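Local coordinates for putative cell wall hydrolase phosphatase-associated protein (PDB 7CFL), which probably acts as a cysteine-type endopeptidase of the NlpC/P60 (C40) family, a cell-wall autolysin of Clostridioides difficile represented here by its catalytic domain, at residues 43-48 with 62-67; 84-89 with 93-98; 118-121 with 126-129. All coordinates share one frame; numbering follows the deposited sequence.

Interaction 1: residues 43-48 with 62-67; sequences GFTQYV and RDQSKY
T45 and Q64 carry this buried contact between helix 41-53 and the short helix 61-64; a type I beta turn spans Q64 to Y67. Along the first segment, G43 is one of the residues at the start of the helix and its N-H is held by D40, while F44 turns to the other flank of the helix, against A21 and V117. T45 is the first to reach across. Its OG1 lies 2.7 Å from Q64 OE1. The chi1 of 59°, which sets OG1 between the backbone N and the carbonyl carbon, keeps the hydroxyl near S42 O of the preceding turn, and that carbonyl competes for the same proton. The Q64 side chain, extended beyond CG, crosses that of T45 at a slant and brings its carboxamide to the helix surface with both its oxygen and its nitrogen near T45. Q64 NE2 is hydrogen-bonded to S42 O and also to P58 O. Next along the helix, Q46 touches the amide only lightly, its backbone N 3.9 Å from Q64 NE2 and its CB 4.3 Å from the same atom; its own amide turns to I57 O instead. The nonpolar surroundings come from L81, F83 and V97, which pack on the Q64 side chain. Chemically, a single buried carboxamide bridges two helices and a loop: its N-H groups are spent on the carbonyls of S42 and P58, and its oxygen faces a hydroxyl. With polar atoms thus paired inside a hydrophobic layer, the rotation of the amide should be well defined.

Interaction 2: residues 84-89 with 93-98; sequences FDTQGS and SVSHVG
F84 and H96 form an antiparallel hydrogen-bonded pair and project to the same face of the sheet, where the two rings meet at their margins instead of stacking. F84 CD2 comes to the edge of the imidazole, near its plane, 4.3 Å from H96 CD2. H96, with CG anti to its backbone N (chi1 -163°), was modelled in two conformers, so the ring contact, seen in one of them, is doubtful in detail. Along the backbone, F84 N donates to H96 O at 3.1 Å. F84 O takes two donors: S95 N at 3.0 Å, nearly straight at 172° and in the carbonyl plane, and the more bent H96 N at 3.2 Å, tilted from that plane. Two residues, S95 and H96, thus face the one F84, which is a classic beta bulge. V94 CA makes a CA-H...O contact with F84 O at 3.5 Å. Beyond the bulge, S95 swings its side chain toward the opposite segment: OG sits between its backbone N and carbonyl carbon, and it meets T86 OG1 hydroxyl to hydroxyl at 2.8 Å, a bond in which either could donate. D85 meets the S93 carbonyl with its CB, 3.3 Å from S93 O, while its carboxylate leads away. The bulge lies where strands 81-84 and 96-102 pair next to the loop that joins them. The F84 ring packs on I122 and R130, and R130 also binds D85 O. H96 touches C41 of helix 41-53 and bonds through NE2 to H108 of strand 105-110, while V97 packs on helices 41-53 and 61-64.

Interaction 3: residues 118-121 with 126-129; sequences TISN and YYSS
The ring of Y127 is met by S120 and N121 from one side and by its own neighbour Y126 from the other. On one face lies Y126 CD2, 3.9 Å above the plane and shifted toward the rim. S120 and N121 come obliquely along the CD2-CE2 flank, on the side away from Y126: S120 CB is 3.6 Å from Y127 CE2, and N121 O is 3.7 Å from Y127 CD2. At the phenol end a water lies in the ring plane, 2.9 Å from Y127 OH. The same water sits beside S120 OG, a short separation that leaves its exact geometry doubtful. Y127 CG stands beside its backbone N (chi1 -65°), which carries the ring from the short helix 125-128 toward the edge strand 118-121. The S120 side chain points at it, whereas N121 turns its side chain away, to D105 and N103, and contributes its backbone carbonyl, which also accepts from S124 OG. S124 OG in turn receives a weak bond from Y127 N, tying the helix start to the strand end. The Y127 side chain also packs on M106 of strand 105-110. The polar end of S120 has a second role: its OG hydrogen-bonds H108 NE2. H108 in turn bonds H96, which touches C41, consistent with the Cys-His-His triad of NlpC/P60 peptidases; S120 would then be a second-shell partner of H108 in the likely active site.

Interactions 2 and 3 reach the same antiparallel sheet; interaction 1 joins two helices beside it. Interactions 1 and 2 touch where V97 of strand 96-102 meets the polar pair of interaction 1: V97 CG2 is 3.6 Å from Q64 OE1 and V97 CG1 is 3.7 Å from T45 OG1. Interaction 2 also meets interaction 3, with F84 CD1 3.6 Å from Y127 O. Interactions 1 and 3 lie on opposite sides of the chain's centre, about 17 Å between centres. H96 of interaction 2 probably belongs to the catalytic site with C41 and H108, as in relatives; a citrate, probably from the crystallisation liquor, lies about 5 Å from the H96 side chain.

Interaction 1: residues 43-48 with 62-67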
ATOM      1  N   GLY A  43      -3.201   3.050   7.032  1.00 21.09           N
ATOM      2  CA  GLY A  43      -4.293   2.436   7.806  1.00 23.21           C
ATOM      3  C   GLY A  43      -4.962   1.322   7.023  1.00 17.04           C
ATOM      4  O   GLY A  43      -5.369   0.311   7.637  1.00 19.58           O
ATOM      5  N   PHE A  44      -5.032   1.485   5.700  1.00 20.64           N
ATOM      6  CA  PHE A  44      -5.581   0.495   4.757  1.00 21.88           C
ATOM      7  C   PHE A  44      -4.701  -0.738   4.760  1.00 20.16           C
ATOM      8  O   PHE A  44      -5.179  -1.867   4.930  1.00 20.89           O
ATOM      9  CB  PHE A  44      -5.635   1.073   3.348  1.00 19.77           C
ATOM     10  CG  PHE A  44      -6.125   0.107   2.304  1.00 22.66           C
ATOM     11  CD1 PHE A  44      -7.437  -0.343   2.289  1.00 22.31           C
ATOM     12  CD2 PHE A  44      -5.251  -0.355   1.329  1.00 21.91           C
ATOM     13  CE1 PHE A  44      -7.868  -1.234   1.315  1.00 21.25           C
ATOM     14  CE2 PHE A  44      -5.688  -1.245   0.362  1.00 25.09           C
ATOM     15  CZ  PHE A  44      -6.996  -1.672   0.345  1.00 23.27           C
ATOM     16  N   THR A  45      -3.409  -0.550   4.523  1.00 20.55           N
ATOM     17  CA  THR A  45      -2.507  -1.730   4.513  1.00 18.42           C
ATOM     18  C   THR A  45      -2.506  -2.424   5.880  1.00 18.21           C
ATOM     19  O   THR A  45      -2.636  -3.655   5.903  1.00 18.89           O
ATOM     20  CB  THR A  45      -1.108  -1.375   4.023  1.00 21.41           C
ATOM     21  OG1 THR A  45      -0.513  -0.371   4.843  1.00 18.73           O
ATOM     22  CG2 THR A  45      -1.140  -0.909   2.593  1.00 20.76           C
ATOM     23  N   GLN A  46      -2.402  -1.681   6.994  1.00 20.57           N
ATOM     24  CA  GLN A  46      -2.485  -2.310   8.333  1.00 18.86           C
ATOM     25  C   GLN A  46      -3.772  -3.139   8.445  1.00 19.08           C
ATOM     26  O   GLN A  46      -3.710  -4.264   8.956  1.00 18.74           O
ATOM     27  CB  GLN A  46      -2.356  -1.288   9.462  1.00 22.07           C
ATOM     28  CG  GLN A  46      -2.000  -1.927  10.792  1.00 22.59           C
ATOM     29  CD  GLN A  46      -2.056  -0.931  11.916  1.00 22.69           C
ATOM     30  OE1 GLN A  46      -3.106  -0.304  12.139  1.00 25.66           O
ATOM     31  NE2 GLN A  46      -0.990  -0.846  12.679  1.00 25.19           N
ATOM     32  N   TYR A  47      -4.936  -2.531   8.180  1.00 20.96           N
ATOM     33  CA  TYR A  47      -6.244  -3.189   8.376  1.00 24.38           C
ATOM     34  C   TYR A  47      -6.363  -4.453   7.508  1.00 18.07           C
ATOM     35  O   TYR A  47      -6.778  -5.552   7.993  1.00 19.17           O
ATOM     36  CB  TYR A  47      -7.343  -2.191   8.037  1.00 23.92           C
ATOM     37  CG  TYR A  47      -8.736  -2.751   8.190  1.00 20.05           C
ATOM     38  CD1 TYR A  47      -9.365  -2.822   9.431  1.00 28.63           C
ATOM     39  CD2 TYR A  47      -9.450  -3.167   7.079  1.00 21.88           C
ATOM     40  CE1 TYR A  47     -10.654  -3.319   9.549  1.00 31.20           C
ATOM     41  CE2 TYR A  47     -10.731  -3.663   7.176  1.00 24.48           C
ATOM     42  CZ  TYR A  47     -11.345  -3.722   8.415  1.00 32.35           C
ATOM     43  OH  TYR A  47     -12.619  -4.190   8.488  1.00 35.60           O
ATOM     44  N   VAL A  48      -5.942  -4.339   6.240  1.00 18.52           N
ATOM     45  CA  VAL A  48      -6.041  -5.479   5.292  1.00 22.10           C
ATOM     46  C   VAL A  48      -5.169  -6.619   5.845  1.00 21.37           C
ATOM     47  O   VAL A  48      -5.651  -7.752   5.877  1.00 18.40           O
ATOM     48  CB  VAL A  48      -5.619  -5.070   3.863  1.00 21.09           C
ATOM     49  CG1 VAL A  48      -5.250  -6.285   3.002  1.00 19.94           C
ATOM     50  CG2 VAL A  48      -6.675  -4.209   3.190  1.00 22.92           C
ATOM     51  N   ARG A  62       6.154   5.189   6.725  1.00 21.55           N
ATOM     52  CA  ARG A  62       7.631   5.239   6.897  1.00 22.55           C
ATOM     53  C   ARG A  62       8.117   4.077   7.767  1.00 22.58           C
ATOM     54  O   ARG A  62       9.249   3.594   7.526  1.00 26.23           O
ATOM     55  CB  ARG A  62       8.130   6.607   7.381  1.00 26.57           C
ATOM     56  CG  ARG A  62       7.584   7.087   8.714  1.00 33.38           C
ATOM     57  CD  ARG A  62       7.651   8.607   8.846  1.00 43.49           C
ATOM     58  NE  ARG A  62       6.890   9.068  10.007  1.00 46.69           N
ATOM     59  CZ  ARG A  62       5.639   9.553  10.005  1.00 47.86           C
ATOM     60  NH1 ARG A  62       4.940   9.687   8.888  1.00 48.97           N
ATOM     61  NH2 ARG A  62       5.083   9.907  11.151  1.00 57.95           N
ATOM     62  N   ASP A  63       7.311   3.602   8.704  1.00 22.15           N
ATOM     63  CA  ASP A  63       7.638   2.473   9.609  1.00 21.00           C
ATOM     64  C   ASP A  63       7.324   1.151   8.888  1.00 20.00           C
ATOM     65  O   ASP A  63       8.137   0.213   8.973  1.00 19.95           O
ATOM     66  CB  ASP A  63       6.866   2.640  10.932  1.00 20.45           C
ATOM     67  CG  ASP A  63       7.332   3.846  11.747  1.00 24.12           C
ATOM     68  OD1 ASP A  63       8.443   4.286  11.519  1.00 30.75           O
ATOM     69  OD2 ASP A  63       6.551   4.383  12.594  1.00 27.04           O
ATOM     70  N   GLN A  64       6.225   1.067   8.138  1.00 21.08           N
ATOM     71  CA  GLN A  64       5.910  -0.141   7.334  1.00 19.05           C
ATOM     72  C   GLN A  64       7.075  -0.366   6.358  1.00 20.37           C
ATOM     73  O   GLN A  64       7.452  -1.521   6.191  1.00 20.22           O
ATOM     74  CB  GLN A  64       4.585  -0.019   6.598  1.00 17.72           C
ATOM     75  CG  GLN A  64       3.372   0.104   7.519  1.00 17.25           C
ATOM     76  CD  GLN A  64       2.130   0.042   6.670  1.00 19.30           C
ATOM     77  OE1 GLN A  64       2.155  -0.117   5.454  1.00 19.01           O
ATOM     78  NE2 GLN A  64       0.994   0.277   7.297  1.00 18.37           N
ATOM     79  N   SER A  65       7.665   0.710   5.845  1.00 18.93           N
ATOM     80  CA  SER A  65       8.819   0.668   4.890  1.00 19.22           C
ATOM     81  C   SER A  65      10.059   0.034   5.514  1.00 21.96           C
ATOM     82  O   SER A  65      11.025  -0.256   4.724  1.00 23.59           O
ATOM     83  CB  SER A  65       9.124   2.066   4.352  1.00 25.65           C
ATOM     84  OG  SER A  65      10.090   2.023   3.304  1.00 25.82           O
ATOM     85  N   LYS A  66      10.147  -0.070   6.842  1.00 22.89           N
ATOM     86  CA  LYS A  66      11.357  -0.615   7.537  1.00 21.03           C
ATOM     87  C   LYS A  66      11.052  -2.021   8.071  1.00 20.89           C
ATOM     88  O   LYS A  66      11.862  -2.532   8.861  1.00 24.40           O
ATOM     89  CB  LYS A  66      11.750   0.327   8.684  1.00 28.01           C
ATOM     90  CG  LYS A  66      12.216   1.714   8.263  1.00 27.43           C
ATOM     91  CD  LYS A  66      12.661   2.592   9.424  1.00 36.72           C
ATOM     92  CE  LYS A  66      11.582   3.530   9.922  1.00 48.82           C
ATOM     93  NZ  LYS A  66      12.066   4.428  10.998  1.00 56.34           N
ATOM     94  N   TYR A  67       9.877  -2.588   7.738  1.00 22.23           N
ATOM     95  CA  TYR A  67       9.368  -3.827   8.382  1.00 20.71           C
ATOM     96  C   TYR A  67       9.328  -4.975   7.372  1.00 22.22           C
ATOM     97  O   TYR A  67       8.740  -4.831   6.311  1.00 25.01           O
ATOM     98  CB  TYR A  67       7.983  -3.581   9.013  1.00 19.69           C
ATOM     99  CG  TYR A  67       7.402  -4.820   9.647  1.00 19.37           C
ATOM    100  CD1 TYR A  67       7.836  -5.274  10.892  1.00 22.72           C
ATOM    101  CD2 TYR A  67       6.477  -5.598   8.969  1.00 19.88           C
ATOM    102  CE1 TYR A  67       7.351  -6.453  11.440  1.00 26.05           C
ATOM    103  CE2 TYR A  67       5.986  -6.780   9.513  1.00 24.13           C
ATOM    104  CZ  TYR A  67       6.396  -7.197  10.762  1.00 26.41           C
ATOM    105  OH  TYR A  67       5.897  -8.376  11.257  1.00 34.26           O
TER

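Interaction 2: residues 84-89 with 93-98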
ATOM      1  N   PHE A  84       6.316   4.810  -1.528  1.00 21.92           N
ATOM      2  CA  PHE A  84       6.558   6.006  -2.368  1.00 22.05           C
ATOM      3  C   PHE A  84       6.828   7.229  -1.503  1.00 27.30           C
ATOM      4  O   PHE A  84       6.377   7.278  -0.346  1.00 23.75           O
ATOM      5  CB  PHE A  84       5.382   6.266  -3.300  1.00 24.09           C
ATOM      6  CG  PHE A  84       4.956   5.051  -4.076  1.00 24.87           C
ATOM      7  CD1 PHE A  84       5.438   4.815  -5.359  1.00 26.03           C
ATOM      8  CD2 PHE A  84       4.163   4.092  -3.471  1.00 25.19           C
ATOM      9  CE1 PHE A  84       5.035   3.681  -6.044  1.00 25.61           C
ATOM     10  CE2 PHE A  84       3.771   2.961  -4.157  1.00 26.19           C
ATOM     11  CZ  PHE A  84       4.226   2.748  -5.434  1.00 28.09           C
ATOM     12  N   ASP A  85       7.535   8.197  -2.071  1.00 32.85           N
ATOM     13  CA  ASP A  85       7.762   9.524  -1.439  1.00 34.78           C
ATOM     14  C   ASP A  85       6.786  10.555  -2.042  1.00 35.70           C
ATOM     15  O   ASP A  85       5.932  10.171  -2.861  1.00 38.65           O
ATOM     16  CB  ASP A  85       9.246   9.907  -1.523  1.00 33.21           C
ATOM     17  CG  ASP A  85       9.814  10.051  -2.922  1.00 39.14           C
ATOM     18  OD1 ASP A  85      11.044   9.890  -3.067  1.00 46.60           O
ATOM     19  OD2 ASP A  85       9.030  10.317  -3.849  1.00 39.67           O
ATOM     20  N   THR A  86       6.915  11.824  -1.635  1.00 44.02           N
ATOM     21  CA  THR A  86       6.093  12.984  -2.101  1.00 50.79           C
ATOM     22  C   THR A  86       6.896  13.725  -3.185  1.00 65.89           C
ATOM     23  O   THR A  86       8.148  13.653  -3.152  1.00 65.80           O
ATOM     24  CB  THR A  86       5.627  13.802  -0.886  1.00 52.08           C
ATOM     25  OG1 THR A  86       4.576  13.037  -0.295  1.00 56.39           O
ATOM     26  CG2 THR A  86       5.119  15.196  -1.187  1.00 42.55           C
ATOM     27  N   GLN A  87       6.192  14.387  -4.111  1.00 72.22           N
ATOM     28  CA  GLN A  87       6.707  14.818  -5.448  1.00 76.44           C
ATOM     29  C   GLN A  87       7.914  15.759  -5.311  1.00 75.66           C
ATOM     30  O   GLN A  87       9.001  15.373  -5.795  1.00 76.87           O
ATOM     31  CB  GLN A  87       5.624  15.469  -6.324  1.00 76.68           C
ATOM     32  CG  GLN A  87       4.650  16.402  -5.603  1.00 82.29           C
ATOM     33  CD  GLN A  87       3.291  15.790  -5.358  1.00 84.66           C
ATOM     34  OE1 GLN A  87       2.267  16.463  -5.460  1.00 87.01           O
ATOM     35  NE2 GLN A  87       3.265  14.507  -5.029  1.00 70.91           N
ATOM     36  N   GLY A  88       7.738  16.933  -4.692  1.00 77.78           N
ATOM     37  CA  GLY A  88       8.639  18.096  -4.846  1.00 81.82           C
ATOM     38  C   GLY A  88       9.905  17.986  -4.009  1.00 87.60           C
ATOM     39  O   GLY A  88      10.476  16.874  -3.928  1.00 83.80           O
ATOM     40  N   SER A  89      10.357  19.113  -3.440  1.00 87.80           N
ATOM     41  CA  SER A  89      11.443  19.167  -2.422  1.00 95.86           C
ATOM     42  C   SER A  89      10.934  18.496  -1.135  1.00 82.69           C
ATOM     43  O   SER A  89       9.761  18.738  -0.748  1.00 74.59           O
ATOM     44  CB  SER A  89      11.976  20.582  -2.193  1.00 91.25           C
ATOM     45  OG  SER A  89      10.953  21.572  -2.250  1.00 70.91           O
ATOM     46  N   SER A  93      11.550  10.966   2.131  1.00 44.69           N
ATOM     47  CA  SER A  93      10.817  10.283   3.232  0.70 41.25           C
ATOM     48  C   SER A  93       9.608   9.547   2.642  1.00 32.42           C
ATOM     49  O   SER A  93       8.907  10.132   1.793  1.00 36.66           O
ATOM     50  CB  SER A  93      10.400  11.249   4.314  0.70 44.89           C
ATOM     51  OG  SER A  93       9.669  10.579   5.331  0.70 48.75           O
ATOM     52  N   VAL A  94       9.409   8.287   3.032  1.00 30.80           N
ATOM     53  CA  VAL A  94       8.227   7.494   2.609  1.00 25.97           C
ATOM     54  C   VAL A  94       6.966   8.148   3.207  1.00 25.48           C
ATOM     55  O   VAL A  94       6.964   8.432   4.411  1.00 31.22           O
ATOM     56  CB  VAL A  94       8.368   6.024   3.029  1.00 25.00           C
ATOM     57  CG1 VAL A  94       7.056   5.270   2.872  1.00 27.69           C
ATOM     58  CG2 VAL A  94       9.504   5.332   2.268  1.00 24.19           C
ATOM     59  N   SER A  95       5.976   8.398   2.361  1.00 26.64           N
ATOM     60  CA  SER A  95       4.694   9.071   2.701  1.00 29.02           C
ATOM     61  C   SER A  95       3.468   8.324   2.132  1.00 27.48           C
ATOM     62  O   SER A  95       2.317   8.780   2.388  1.00 29.90           O
ATOM     63  CB  SER A  95       4.741  10.490   2.203  1.00 30.61           C
ATOM     64  OG  SER A  95       5.032  10.525   0.810  1.00 33.68           O
ATOM     65  N   HIS A  96       3.669   7.230   1.383  1.00 27.93           N
ATOM     66  CA  HIS A  96       2.556   6.470   0.757  0.50 24.69           C
ATOM     67  C   HIS A  96       2.927   4.989   0.652  1.00 21.79           C
ATOM     68  O   HIS A  96       4.137   4.630   0.618  1.00 23.47           O
ATOM     69  CB  HIS A  96       2.166   7.089  -0.596  0.50 25.05           C
ATOM     70  CG  HIS A  96       0.832   6.642  -1.099  0.50 23.30           C
ATOM     71  ND1 HIS A  96      -0.369   6.990  -0.465  0.50 22.71           N
ATOM     72  CD2 HIS A  96       0.505   5.861  -2.150  0.50 23.03           C
ATOM     73  CE1 HIS A  96      -1.366   6.453  -1.136  0.50 22.10           C
ATOM     74  NE2 HIS A  96      -0.854   5.745  -2.176  0.50 23.87           N
ATOM     75  N   VAL A  97       1.917   4.142   0.636  1.00 22.33           N
ATOM     76  CA  VAL A  97       2.075   2.663   0.582  1.00 19.58           C
ATOM     77  C   VAL A  97       0.843   2.099  -0.112  1.00 19.48           C
ATOM     78  O   VAL A  97      -0.294   2.586   0.145  1.00 19.36           O
ATOM     79  CB  VAL A  97       2.252   2.047   1.988  1.00 19.42           C
ATOM     80  CG1 VAL A  97       1.091   2.353   2.943  1.00 17.63           C
ATOM     81  CG2 VAL A  97       2.446   0.554   1.954  1.00 22.55           C
ATOM     82  N   GLY A  98       1.048   1.038  -0.863  1.00 22.78           N
ATOM     83  CA  GLY A  98       0.024   0.222  -1.519  1.00 21.82           C
ATOM     84  C   GLY A  98       0.383  -1.238  -1.405  1.00 19.86           C
ATOM     85  O   GLY A  98       1.523  -1.550  -0.970  1.00 23.02           O
TER

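Interaction 3: residues 118-121 with 126-129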
ATOM      1  N   THR A 118      -8.610   2.330  -4.339  1.00 24.87           N
ATOM      2  CA  THR A 118      -8.631   2.246  -5.809  1.00 21.45           C
ATOM      3  C   THR A 118      -7.408   1.437  -6.219  1.00 20.55           C
ATOM      4  O   THR A 118      -6.588   1.071  -5.344  1.00 23.48           O
ATOM      5  CB  THR A 118      -8.626   3.623  -6.490  1.00 25.30           C
ATOM      6  OG1 THR A 118      -8.909   3.430  -7.875  1.00 27.48           O
ATOM      7  CG2 THR A 118      -7.318   4.376  -6.367  1.00 28.38           C
ATOM      8  N   ILE A 119      -7.314   1.236  -7.517  1.00 24.13           N
ATOM      9  CA  ILE A 119      -6.171   0.498  -8.126  1.00 21.05           C
ATOM     10  C   ILE A 119      -5.419   1.458  -9.051  1.00 25.47           C
ATOM     11  O   ILE A 119      -6.072   2.136  -9.887  1.00 28.45           O
ATOM     12  CB  ILE A 119      -6.692  -0.764  -8.830  1.00 23.41           C
ATOM     13  CG1 ILE A 119      -7.124  -1.821  -7.808  1.00 26.90           C
ATOM     14  CG2 ILE A 119      -5.640  -1.314  -9.790  1.00 24.29           C
ATOM     15  CD1 ILE A 119      -7.979  -2.916  -8.387  1.00 35.14           C
ATOM     16  N   SER A 120      -4.090   1.485  -8.927  1.00 23.42           N
ATOM     17  CA  SER A 120      -3.179   2.340  -9.722  1.00 24.23           C
ATOM     18  C   SER A 120      -1.970   1.481 -10.094  1.00 21.62           C
ATOM     19  O   SER A 120      -1.787   0.419  -9.453  1.00 22.85           O
ATOM     20  CB  SER A 120      -2.730   3.565  -8.985  1.00 26.01           C
ATOM     21  OG  SER A 120      -3.819   4.262  -8.416  1.00 27.39           O
ATOM     22  N   ASN A 121      -1.231   1.919 -11.108  1.00 26.63           N
ATOM     23  CA  ASN A 121      -0.067   1.191 -11.664  1.00 24.58           C
ATOM     24  C   ASN A 121       1.232   1.879 -11.200  1.00 24.48           C
ATOM     25  O   ASN A 121       1.449   3.059 -11.475  1.00 25.26           O
ATOM     26  CB  ASN A 121      -0.199   1.062 -13.180  1.00 24.36           C
ATOM     27  CG  ASN A 121       0.675  -0.056 -13.687  1.00 26.65           C
ATOM     28  OD1 ASN A 121       1.884   0.115 -13.751  1.00 31.76           O
ATOM     29  ND2 ASN A 121       0.075  -1.213 -13.942  1.00 24.66           N
ATOM     30  N   TYR A 126       3.316   9.057 -12.827  1.00 41.95           N
ATOM     31  CA  TYR A 126       3.119   9.657 -11.483  1.00 45.91           C
ATOM     32  C   TYR A 126       3.854   8.834 -10.415  1.00 43.78           C
ATOM     33  O   TYR A 126       4.702   9.423  -9.701  1.00 56.61           O
ATOM     34  CB  TYR A 126       1.636   9.840 -11.143  1.00 48.72           C
ATOM     35  CG  TYR A 126       1.389  10.568  -9.842  1.00 63.30           C
ATOM     36  CD1 TYR A 126       2.161  11.665  -9.474  1.00 61.17           C
ATOM     37  CD2 TYR A 126       0.374  10.177  -8.977  1.00 64.36           C
ATOM     38  CE1 TYR A 126       1.944  12.341  -8.285  1.00 59.92           C
ATOM     39  CE2 TYR A 126       0.141  10.844  -7.781  1.00 62.65           C
ATOM     40  CZ  TYR A 126       0.931  11.929  -7.436  1.00 65.02           C
ATOM     41  OH  TYR A 126       0.718  12.597  -6.266  1.00 67.62           O
ATOM     42  N   TYR A 127       3.574   7.533 -10.300  1.00 28.59           N
ATOM     43  CA  TYR A 127       4.124   6.698  -9.193  1.00 28.45           C
ATOM     44  C   TYR A 127       5.591   6.310  -9.444  1.00 32.72           C
ATOM     45  O   TYR A 127       6.357   6.305  -8.469  1.00 33.81           O
ATOM     46  CB  TYR A 127       3.225   5.498  -8.893  1.00 31.93           C
ATOM     47  CG  TYR A 127       1.871   5.903  -8.360  1.00 27.15           C
ATOM     48  CD1 TYR A 127       1.680   6.277  -7.037  1.00 32.65           C
ATOM     49  CD2 TYR A 127       0.779   5.940  -9.200  1.00 26.23           C
ATOM     50  CE1 TYR A 127       0.432   6.654  -6.567  1.00 31.10           C
ATOM     51  CE2 TYR A 127      -0.477   6.322  -8.750  1.00 32.91           C
ATOM     52  CZ  TYR A 127      -0.649   6.688  -7.429  1.00 34.92           C
ATOM     53  OH  TYR A 127      -1.884   7.077  -6.987  1.00 42.04           O
ATOM     54  N   SER A 128       5.983   6.005 -10.679  1.00 32.68           N
ATOM     55  CA  SER A 128       7.280   5.334 -10.956  1.00 31.97           C
ATOM     56  C   SER A 128       8.462   6.131 -10.362  1.00 32.11           C
ATOM     57  O   SER A 128       9.317   5.526  -9.678  1.00 32.44           O
ATOM     58  CB  SER A 128       7.471   5.079 -12.427  1.00 35.87           C
ATOM     59  OG  SER A 128       8.571   4.204 -12.626  1.00 38.53           O
ATOM     60  N   SER A 129       8.520   7.447 -10.579  1.00 30.32           N
ATOM     61  CA  SER A 129       9.633   8.317 -10.097  1.00 38.72           C
ATOM     62  C   SER A 129       9.634   8.448  -8.558  1.00 32.52           C
ATOM     63  O   SER A 129      10.695   8.768  -7.992  1.00 36.67           O
ATOM     64  CB  SER A 129       9.604   9.668 -10.787  1.00 40.61           C
ATOM     65  OG  SER A 129       8.492  10.445 -10.365  1.00 42.97           O
TER
HETATM   66  O   HOH W   1      -3.957   6.706  -8.915  1.00 37.77           O